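Local atomic coordinates of ribose 5-phosphate isomerase RpiB (Thermoanaerobacter tengcongensis, PDB entry 4EGS), a protein that probably removes phosphate from phosphotyrosine in proteins through its N-terminal low molecular weight phosphatase domain, the part described here, which precedes an RpiB-like sugar isomerase region. Residues E143-E148 against S170-K175; A113-A118 against D174-K179; F139-F144 against G149-P154. All coordinates share one frame; numbering follows the deposited sequence. Where two conformers were deposited one is given.

Interaction 1. Residues E143-E148 against S170-K175; sequences EFVGLE and SGLIDK
Val145 and Leu147 press against Leu172 and Lys175 where the loop 143-148 lies over one side of the C-terminal helix 159-179 of this low molecular weight phosphotyrosine phosphatase domain. The contact is van der Waals packing, mostly between apolar groups. Leu172 sends CD2 between Val145 of the turn and Leu147 just after it, meeting Val145 CG2 at 4.0 Å, and the same methyl also touches Leu147 CD1 at the more exposed margin. The Val145 and Leu172 side chains cross at about a right angle, so branch tips touch without lying alongside one another. With CG1 anti to its carbonyl carbon (chi1 -63°), Val145 turns this second methyl to the helix surface, where it rests 3.9 Å from Leu172 O.

The aliphatic part of Lys175 makes the other half of the contact. Its CB sits 3.7 Å from Val145 CG1, while CD lies against Val145 CB; the chain stays extended until it bends at the last torsion, carrying NZ away from the loop.

Backbone shape presents these side chains. Glu143 to Gly146 form a type I beta turn, closed by a weak bond from Gly146 N to Glu143 O at 3.2 Å. Gly146, its last residue, has a positive phi of 86°, where a beta carbon would collide with the preceding carbonyl oxygen. Beyond the segments, Leu172 also packs on Ile141 and Val151, and Glu143 forms a salt bridge with Lys124. The nearest pair of alpha carbons across the contact, Val145 CA and Lys175 CA, is 6.3 Å apart.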
loop_
_atom_site.group_PDB
_atom_site.type_symbol
_atom_site.label_atom_id
_atom_site.label_comp_id
_atom_site.label_asym_id
_atom_site.label_seq_id
_atom_site.Cartn_x
_atom_site.Cartn_y
_atom_site.Cartn_z
ATOM N N GLU A 143 -16.020 6.292 3.663
ATOM C CA GLU A 143 -15.840 7.065 2.437
ATOM C C GLU A 143 -14.566 6.684 1.690
ATOM O O GLU A 143 -14.481 6.863 0.476
ATOM C CB GLU A 143 -15.852 8.570 2.729
ATOM C CG GLU A 143 -14.472 9.182 2.917
ATOM C CD GLU A 143 -14.523 10.672 3.182
ATOM O OE1 GLU A 143 -13.489 11.240 3.589
ATOM O OE2 GLU A 143 -15.597 11.277 2.982
ATOM N N PHE A 144 -13.581 6.156 2.410
ATOM C CA PHE A 144 -12.319 5.770 1.787
ATOM C C PHE A 144 -12.499 4.530 0.918
ATOM O O PHE A 144 -11.816 4.364 -0.093
ATOM C CB PHE A 144 -11.236 5.531 2.840
ATOM C CG PHE A 144 -9.881 5.224 2.258
ATOM C CD1 PHE A 144 -9.035 6.247 1.862
ATOM C CD2 PHE A 144 -9.455 3.914 2.108
ATOM C CE1 PHE A 144 -7.791 5.968 1.326
ATOM C CE2 PHE A 144 -8.213 3.631 1.573
ATOM C CZ PHE A 144 -7.380 4.658 1.182
ATOM N N VAL A 145 -13.422 3.661 1.316
ATOM C CA VAL A 145 -13.708 2.459 0.546
ATOM C C VAL A 145 -14.906 2.669 -0.378
ATOM O O VAL A 145 -15.503 1.709 -0.867
ATOM C CB VAL A 145 -13.936 1.232 1.456
ATOM C CG1 VAL A 145 -12.671 0.915 2.239
ATOM C CG2 VAL A 145 -15.104 1.471 2.398
ATOM N N GLY A 146 -15.252 3.933 -0.611
ATOM C CA GLY A 146 -16.297 4.284 -1.557
ATOM C C GLY A 146 -17.709 4.276 -0.999
ATOM O O GLY A 146 -18.668 4.511 -1.734
ATOM N N LEU A 147 -17.843 4.009 0.296
ATOM C CA LEU A 147 -19.158 3.961 0.931
ATOM C C LEU A 147 -19.504 5.276 1.627
ATOM O O LEU A 147 -18.794 6.271 1.490
ATOM C CB LEU A 147 -19.232 2.809 1.936
ATOM C CG LEU A 147 -19.186 1.386 1.378
ATOM C CD1 LEU A 147 -19.345 0.367 2.497
ATOM C CD2 LEU A 147 -20.259 1.192 0.320
ATOM N N GLU A 148 -20.608 5.270 2.368
ATOM C CA GLU A 148 -21.003 6.417 3.177
ATOM C C GLU A 148 -21.448 5.971 4.564
ATOM O O GLU A 148 -21.780 4.805 4.773
ATOM C CB GLU A 148 -22.130 7.204 2.505
ATOM C CG GLU A 148 -21.671 8.185 1.442
ATOM C CD GLU A 148 -22.775 9.141 1.024
ATOM O OE1 GLU A 148 -23.035 10.114 1.764
ATOM O OE2 GLU A 148 -23.386 8.916 -0.041
ATOM N N SER A 170 -14.455 -5.479 10.313
ATOM C CA SER A 170 -13.728 -6.548 9.637
ATOM C C SER A 170 -13.997 -6.533 8.137
ATOM O O SER A 170 -13.109 -6.823 7.335
ATOM C CB SER A 170 -14.108 -7.908 10.223
ATOM O OG SER A 170 -13.788 -7.976 11.601
ATOM N N GLY A 171 -15.227 -6.191 7.765
ATOM C CA GLY A 171 -15.607 -6.123 6.366
ATOM C C GLY A 171 -15.018 -4.906 5.679
ATOM O O GLY A 171 -14.563 -4.985 4.539
ATOM N N LEU A 172 -15.026 -3.777 6.380
ATOM C CA LEU A 172 -14.483 -2.535 5.843
ATOM C C LEU A 172 -12.967 -2.600 5.701
ATOM O O LEU A 172 -12.404 -2.082 4.738
ATOM C CB LEU A 172 -14.869 -1.353 6.733
ATOM C CG LEU A 172 -16.350 -0.978 6.798
ATOM C CD1 LEU A 172 -16.563 0.110 7.832
ATOM C CD2 LEU A 172 -16.859 -0.537 5.435
ATOM N N ILE A 173 -12.308 -3.230 6.669
ATOM C CA ILE A 173 -10.855 -3.360 6.639
ATOM C C ILE A 173 -10.412 -4.310 5.518
ATOM O O ILE A 173 -9.330 -4.151 4.946
ATOM C CB ILE A 173 -10.284 -3.758 8.030
ATOM C CG1 ILE A 173 -9.842 -2.508 8.796
ATOM C CG2 ILE A 173 -9.102 -4.696 7.905
ATOM C CD1 ILE A 173 -10.764 -2.106 9.924
ATOM N N ASP A 174 -11.267 -5.275 5.187
ATOM C CA ASP A 174 -11.036 -6.138 4.030
ATOM C C ASP A 174 -10.908 -5.308 2.754
ATOM O O ASP A 174 -10.001 -5.527 1.949
ATOM C CB ASP A 174 -12.165 -7.161 3.873
ATOM C CG ASP A 174 -11.956 -8.399 4.725
ATOM O OD1 ASP A 174 -10.812 -8.632 5.169
ATOM O OD2 ASP A 174 -12.933 -9.147 4.940
ATOM N N LYS A 175 -11.819 -4.354 2.578
ATOM C CA LYS A 175 -11.774 -3.454 1.431
ATOM C C LYS A 175 -10.574 -2.521 1.539
ATOM O O LYS A 175 -9.944 -2.184 0.536
ATOM C CB LYS A 175 -13.057 -2.625 1.340
ATOM C CG LYS A 175 -14.342 -3.431 1.335
ATOM C CD LYS A 175 -15.522 -2.563 0.919
ATOM C CE LYS A 175 -16.849 -3.192 1.314
ATOM N NZ LYS A 175 -16.989 -4.589 0.816
#

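Interaction 2. Residues A113-A118 against D174-K179; sequences ADLVLA and DKLIEK
Leu117 and Leu176 meet tip to tip in the interior of the alpha/beta fold, between strand 115-118 of its four-stranded parallel sheet and the C-terminal helix 159-179. Leu117 CD1 does the touching for the strand: it stands 3.7 Å from Leu176 CD1, equally near Leu176 CG, and 3.9 Å from Leu176 CD2. One methyl is thus set against the whole branched end of the opposing leucine. Leu117 holds its CG anti to the carbonyl carbon (chi1 -70°) and runs out extended from there, which carries CD1 across to the helix. Leu115, two residues earlier on the same face of the strand, adds a lighter touch, its CD2 lying 4.2 Å from Leu176 CD2. All three leucines are buried, and their backbones stay well apart, with Leu117 CA 10.1 Å from Leu176 CA.

The next shell fills the space around these tips. The Phe144 ring packs against Leu115, Leu117 and Leu176, entering from the loop that follows strand 138-140, and Phe55 of helix 47-61 packs on Leu176.

Further out, backbone bonds fix the strand in the sheet. Leu115 and Leu117 pair with Leu38, and Leu117 also with Val40, of strand 36-41, whereas Val116 pairs with Lys137 and Phe139 on the other edge, so strand 115-118 is held between two parallel neighbours. The last helical turn reaches the second subunit, where Glu178 O accepts a hydrogen bond from Lys64 of that chain. Within the helix, Lys179 N bonds to Lys175 O at 3.1 Å, the step that spans Leu176.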
loop_
_atom_site.group_PDB
_atom_site.type_symbol
_atom_site.label_atom_id
_atom_site.label_comp_id
_atom_site.label_asym_id
_atom_site.label_seq_id
_atom_site.Cartn_x
_atom_site.Cartn_y
_atom_site.Cartn_z
ATOM N N ALA A 113 1.591 9.402 10.003
ATOM C CA ALA A 113 0.556 8.647 9.307
ATOM C C ALA A 113 0.540 8.926 7.808
ATOM O O ALA A 113 0.479 10.079 7.382
ATOM C CB ALA A 113 -0.810 8.935 9.915
ATOM N N ASP A 114 0.601 7.862 7.012
ATOM C CA ASP A 114 0.456 7.981 5.568
ATOM C C ASP A 114 -1.018 8.180 5.250
ATOM O O ASP A 114 -1.378 8.843 4.275
ATOM C CB ASP A 114 0.969 6.721 4.865
ATOM C CG ASP A 114 2.396 6.380 5.243
ATOM O OD1 ASP A 114 3.323 7.037 4.721
ATOM O OD2 ASP A 114 2.594 5.450 6.052
ATOM N N LEU A 115 -1.863 7.598 6.094
ATOM C CA LEU A 115 -3.307 7.648 5.928
ATOM C C LEU A 115 -3.971 7.624 7.299
ATOM O O LEU A 115 -3.587 6.841 8.166
ATOM C CB LEU A 115 -3.778 6.452 5.100
ATOM C CG LEU A 115 -5.266 6.096 5.136
ATOM C CD1 LEU A 115 -6.095 7.115 4.371
ATOM C CD2 LEU A 115 -5.496 4.692 4.598
ATOM N N VAL A 116 -4.959 8.487 7.500
ATOM C CA VAL A 116 -5.699 8.496 8.756
ATOM C C VAL A 116 -7.202 8.353 8.517
ATOM O O VAL A 116 -7.815 9.168 7.828
ATOM C CB VAL A 116 -5.384 9.753 9.603
ATOM C CG1 VAL A 116 -5.356 10.996 8.737
ATOM C CG2 VAL A 116 -6.382 9.899 10.738
ATOM N N LEU A 117 -7.784 7.299 9.082
ATOM C CA LEU A 117 -9.196 6.993 8.872
ATOM C C LEU A 117 -10.033 7.178 10.133
ATOM O O LEU A 117 -9.748 6.587 11.174
ATOM C CB LEU A 117 -9.362 5.566 8.344
ATOM C CG LEU A 117 -8.894 5.318 6.910
ATOM C CD1 LEU A 117 -9.182 3.887 6.502
ATOM C CD2 LEU A 117 -9.559 6.295 5.954
ATOM N N ALA A 118 -11.074 7.996 10.025
ATOM C CA ALA A 118 -11.977 8.245 11.141
ATOM C C ALA A 118 -13.183 7.316 11.075
ATOM O O ALA A 118 -13.687 7.016 9.993
ATOM C CB ALA A 118 -12.425 9.695 11.139
ATOM N N ASP A 174 -11.267 -5.275 5.187
ATOM C CA ASP A 174 -11.036 -6.138 4.030
ATOM C C ASP A 174 -10.908 -5.308 2.754
ATOM O O ASP A 174 -10.001 -5.527 1.949
ATOM C CB ASP A 174 -12.165 -7.161 3.873
ATOM C CG ASP A 174 -11.956 -8.399 4.725
ATOM O OD1 ASP A 174 -10.812 -8.632 5.169
ATOM O OD2 ASP A 174 -12.933 -9.147 4.940
ATOM N N LYS A 175 -11.819 -4.354 2.578
ATOM C CA LYS A 175 -11.774 -3.454 1.431
ATOM C C LYS A 175 -10.574 -2.521 1.539
ATOM O O LYS A 175 -9.944 -2.184 0.536
ATOM C CB LYS A 175 -13.057 -2.625 1.340
ATOM C CG LYS A 175 -14.342 -3.431 1.335
ATOM C CD LYS A 175 -15.522 -2.563 0.919
ATOM C CE LYS A 175 -16.849 -3.192 1.314
ATOM N NZ LYS A 175 -16.989 -4.589 0.816
ATOM N N LEU A 176 -10.275 -2.108 2.766
ATOM C CA LEU A 176 -9.163 -1.207 3.045
ATOM C C LEU A 176 -7.847 -1.822 2.584
ATOM O O LEU A 176 -7.079 -1.199 1.853
ATOM C CB LEU A 176 -9.089 -0.923 4.547
ATOM C CG LEU A 176 -8.703 0.473 5.045
ATOM C CD1 LEU A 176 -8.068 0.379 6.427
ATOM C CD2 LEU A 176 -7.788 1.199 4.075
ATOM N N ILE A 177 -7.601 -3.053 3.021
ATOM C CA ILE A 177 -6.353 -3.752 2.731
ATOM C C ILE A 177 -6.116 -3.940 1.230
ATOM O O ILE A 177 -4.986 -3.815 0.750
ATOM C CB ILE A 177 -6.293 -5.102 3.480
ATOM C CG1 ILE A 177 -6.079 -4.853 4.974
ATOM C CG2 ILE A 177 -5.190 -5.991 2.931
ATOM C CD1 ILE A 177 -5.827 -6.103 5.775
ATOM N N GLU A 178 -7.181 -4.216 0.487
ATOM C CA GLU A 178 -7.072 -4.350 -0.962
ATOM C C GLU A 178 -6.745 -3.022 -1.646
ATOM O O GLU A 178 -5.948 -2.981 -2.582
ATOM C CB GLU A 178 -8.343 -4.956 -1.557
ATOM C CG GLU A 178 -8.408 -6.467 -1.449
ATOM C CD GLU A 178 -9.419 -7.073 -2.401
ATOM O OE1 GLU A 178 -9.097 -8.096 -3.041
ATOM O OE2 GLU A 178 -10.536 -6.525 -2.509
ATOM N N LYS A 179 -7.361 -1.940 -1.178
ATOM C CA LYS A 179 -7.092 -0.616 -1.732
ATOM C C LYS A 179 -5.672 -0.162 -1.409
ATOM O O LYS A 179 -5.000 0.446 -2.243
ATOM C CB LYS A 179 -8.099 0.417 -1.218
ATOM C CG LYS A 179 -9.040 0.950 -2.289
ATOM C CD LYS A 179 -9.720 2.242 -1.855
ATOM C CE LYS A 179 -8.750 3.412 -1.862
ATOM N NZ LYS A 179 -8.179 3.656 -3.214
#

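Interaction 3. Residues F139-F144 against G149-P154; sequences FTIKEF and GDVEDP
Ile141 and Val151 form the tight, buried side of the contact between 139-144 and 149-154: their CG2 methyls meet at 3.6 Å as the side chains cross obliquely. Nearby, Lys142 lays its CG over the Gly149 carbonyl, 3.3 Å from Gly149 O, and Thr140 CG2 reaches the same oxygen at 3.8 Å.

The outer side is looser and watery. Lys142 bends at chi2, chi3 and chi4, curling its ammonium round to within 3.4 Å of Asp150 O; a water accepts from Lys142 NZ at 2.7 Å and donates weakly to Asp150 O. The ammonium also has a salt bridge to Glu168. An alanine in place of Lys142 would probably cost Glu168 this salt-bridge partner and the water this donor, and remove part of the cover over the Gly149 carbonyl. A beta carbon at Gly149 would crowd Lys142 NZ.

Asp153, the predicted proton donor, follows on 149-154 and lines the bicarbonate pocket. The contact sits at the end of the edge strand 138-140, with Ile141 packed on strand 115-118, Val151 on helix 159-179, and Thr140 on helix 121-130.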
loop_
_atom_site.group_PDB
_atom_site.type_symbol
_atom_site.label_atom_id
_atom_site.label_comp_id
_atom_site.label_asym_id
_atom_site.label_seq_id
_atom_site.Cartn_x
_atom_site.Cartn_y
_atom_site.Cartn_z
ATOM N N PHE A 139 -9.600 10.903 5.912
ATOM C CA PHE A 139 -10.855 10.432 5.340
ATOM C C PHE A 139 -11.645 9.646 6.380
ATOM O O PHE A 139 -11.119 9.296 7.436
ATOM C CB PHE A 139 -10.597 9.555 4.111
ATOM C CG PHE A 139 -9.784 10.231 3.045
ATOM C CD1 PHE A 139 -8.435 9.949 2.901
ATOM C CD2 PHE A 139 -10.366 11.154 2.190
ATOM C CE1 PHE A 139 -7.682 10.570 1.920
ATOM C CE2 PHE A 139 -9.618 11.779 1.208
ATOM C CZ PHE A 139 -8.276 11.487 1.074
ATOM N N THR A 140 -12.910 9.379 6.076
ATOM C CA THR A 140 -13.749 8.560 6.941
ATOM C C THR A 140 -13.606 7.092 6.538
ATOM O O THR A 140 -13.323 6.786 5.379
ATOM C CB THR A 140 -15.229 9.041 6.925
ATOM O OG1 THR A 140 -15.606 9.483 8.235
ATOM C CG2 THR A 140 -16.182 7.944 6.469
ATOM N N ILE A 141 -13.772 6.193 7.505
ATOM C CA ILE A 141 -13.577 4.763 7.286
ATOM C C ILE A 141 -14.467 4.194 6.172
ATOM O O ILE A 141 -14.080 3.252 5.481
ATOM C CB ILE A 141 -13.782 3.966 8.601
ATOM C CG1 ILE A 141 -13.286 2.524 8.455
ATOM C CG2 ILE A 141 -15.234 4.018 9.056
ATOM C CD1 ILE A 141 -11.823 2.348 8.797
ATOM N N LYS A 142 -15.647 4.780 5.992
ATOM C CA LYS A 142 -16.589 4.327 4.973
ATOM C C LYS A 142 -16.330 5.000 3.628
ATOM O O LYS A 142 -16.405 4.362 2.580
ATOM C CB LYS A 142 -18.029 4.593 5.421
ATOM C CG LYS A 142 -18.433 3.862 6.694
ATOM C CD LYS A 142 -18.880 2.436 6.408
ATOM C CE LYS A 142 -20.392 2.338 6.314
ATOM N NZ LYS A 142 -21.044 2.882 7.535
ATOM N N GLU A 143 -16.020 6.292 3.663
ATOM C CA GLU A 143 -15.840 7.065 2.437
ATOM C C GLU A 143 -14.566 6.684 1.690
ATOM O O GLU A 143 -14.481 6.863 0.476
ATOM C CB GLU A 143 -15.852 8.570 2.729
ATOM C CG GLU A 143 -14.472 9.182 2.917
ATOM C CD GLU A 143 -14.523 10.672 3.182
ATOM O OE1 GLU A 143 -13.489 11.240 3.589
ATOM O OE2 GLU A 143 -15.597 11.277 2.982
ATOM N N PHE A 144 -13.581 6.156 2.410
ATOM C CA PHE A 144 -12.319 5.770 1.787
ATOM C C PHE A 144 -12.499 4.530 0.918
ATOM O O PHE A 144 -11.816 4.364 -0.093
ATOM C CB PHE A 144 -11.236 5.531 2.840
ATOM C CG PHE A 144 -9.881 5.224 2.258
ATOM C CD1 PHE A 144 -9.035 6.247 1.862
ATOM C CD2 PHE A 144 -9.455 3.914 2.108
ATOM C CE1 PHE A 144 -7.791 5.968 1.326
ATOM C CE2 PHE A 144 -8.213 3.631 1.573
ATOM C CZ PHE A 144 -7.380 4.658 1.182
ATOM N N GLY A 149 -21.453 6.906 5.508
ATOM C CA GLY A 149 -21.922 6.623 6.850
ATOM C C GLY A 149 -20.814 6.556 7.883
ATOM O O GLY A 149 -19.646 6.810 7.582
ATOM N N ASP A 150 -21.191 6.213 9.110
ATOM C CA ASP A 150 -20.242 6.112 10.210
ATOM C C ASP A 150 -20.336 4.739 10.860
ATOM O O ASP A 150 -21.354 4.058 10.741
ATOM C CB ASP A 150 -20.542 7.173 11.271
ATOM C CG ASP A 150 -21.033 8.477 10.678
ATOM O OD1 ASP A 150 -22.067 8.988 11.156
ATOM O OD2 ASP A 150 -20.388 8.995 9.745
ATOM N N VAL A 151 -19.274 4.336 11.548
ATOM C CA VAL A 151 -19.333 3.165 12.410
ATOM C C VAL A 151 -19.707 3.643 13.807
ATOM O O VAL A 151 -18.931 4.340 14.459
ATOM C CB VAL A 151 -17.991 2.415 12.454
ATOM C CG1 VAL A 151 -18.108 1.172 13.321
ATOM C CG2 VAL A 151 -17.548 2.042 11.049
ATOM N N GLU A 152 -20.902 3.274 14.257
ATOM C CA GLU A 152 -21.474 3.834 15.479
ATOM C C GLU A 152 -20.823 3.317 16.762
ATOM O O GLU A 152 -20.287 2.210 16.802
ATOM C CB GLU A 152 -22.985 3.590 15.518
ATOM C CG GLU A 152 -23.716 3.984 14.239
ATOM C CD GLU A 152 -23.854 5.489 14.061
ATOM O OE1 GLU A 152 -23.406 6.250 14.946
ATOM O OE2 GLU A 152 -24.419 5.912 13.030
ATOM N N ASP A 153 -20.887 4.135 17.809
ATOM C CA ASP A 153 -20.290 3.821 19.103
ATOM C C ASP A 153 -21.077 2.727 19.818
ATOM O O ASP A 153 -22.275 2.878 20.063
ATOM C CB ASP A 153 -20.251 5.084 19.972
ATOM C CG ASP A 153 -19.323 4.952 21.171
ATOM O OD1 ASP A 153 -18.929 3.820 21.519
ATOM O OD2 ASP A 153 -18.991 5.995 21.776
ATOM N N PRO A 154 -20.401 1.618 20.156
ATOM C CA PRO A 154 -21.011 0.535 20.933
ATOM C C PRO A 154 -20.944 0.791 22.441
ATOM O O PRO A 154 -21.072 -0.149 23.218
ATOM C CB PRO A 154 -20.149 -0.671 20.566
ATOM C CG PRO A 154 -18.802 -0.085 20.324
ATOM C CD PRO A 154 -19.053 1.257 19.678
HETATM O O HOH W 1 -22.563 1.418 9.139
#

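Interactions 1 and 3 both use the chain leaving strand 138-140, and interactions 1 and 2 share helix 159-179. Phe144 connects interactions 1 and 2: its ring atom CE2 is 3.5 Å from Leu176 CD2, and its CB is 3.6 Å from Leu117 CD2. Interactions 1 and 3, their centres 8 Å apart, meet through Leu172, whose CD1 is 3.6 Å from Lys142 CD, and through a probable hydrogen bond from Leu147 N to Lys142 O. Strand pairing joins interactions 2 and 3. Toward the predicted active site, which holds the bicarbonate ion, the Val151 side chain is about 5 Å from that of Arg47 and about 8 Å from that of Cys41, both lining that pocket, whereas the Leu117 side chain is about 11 Å from both.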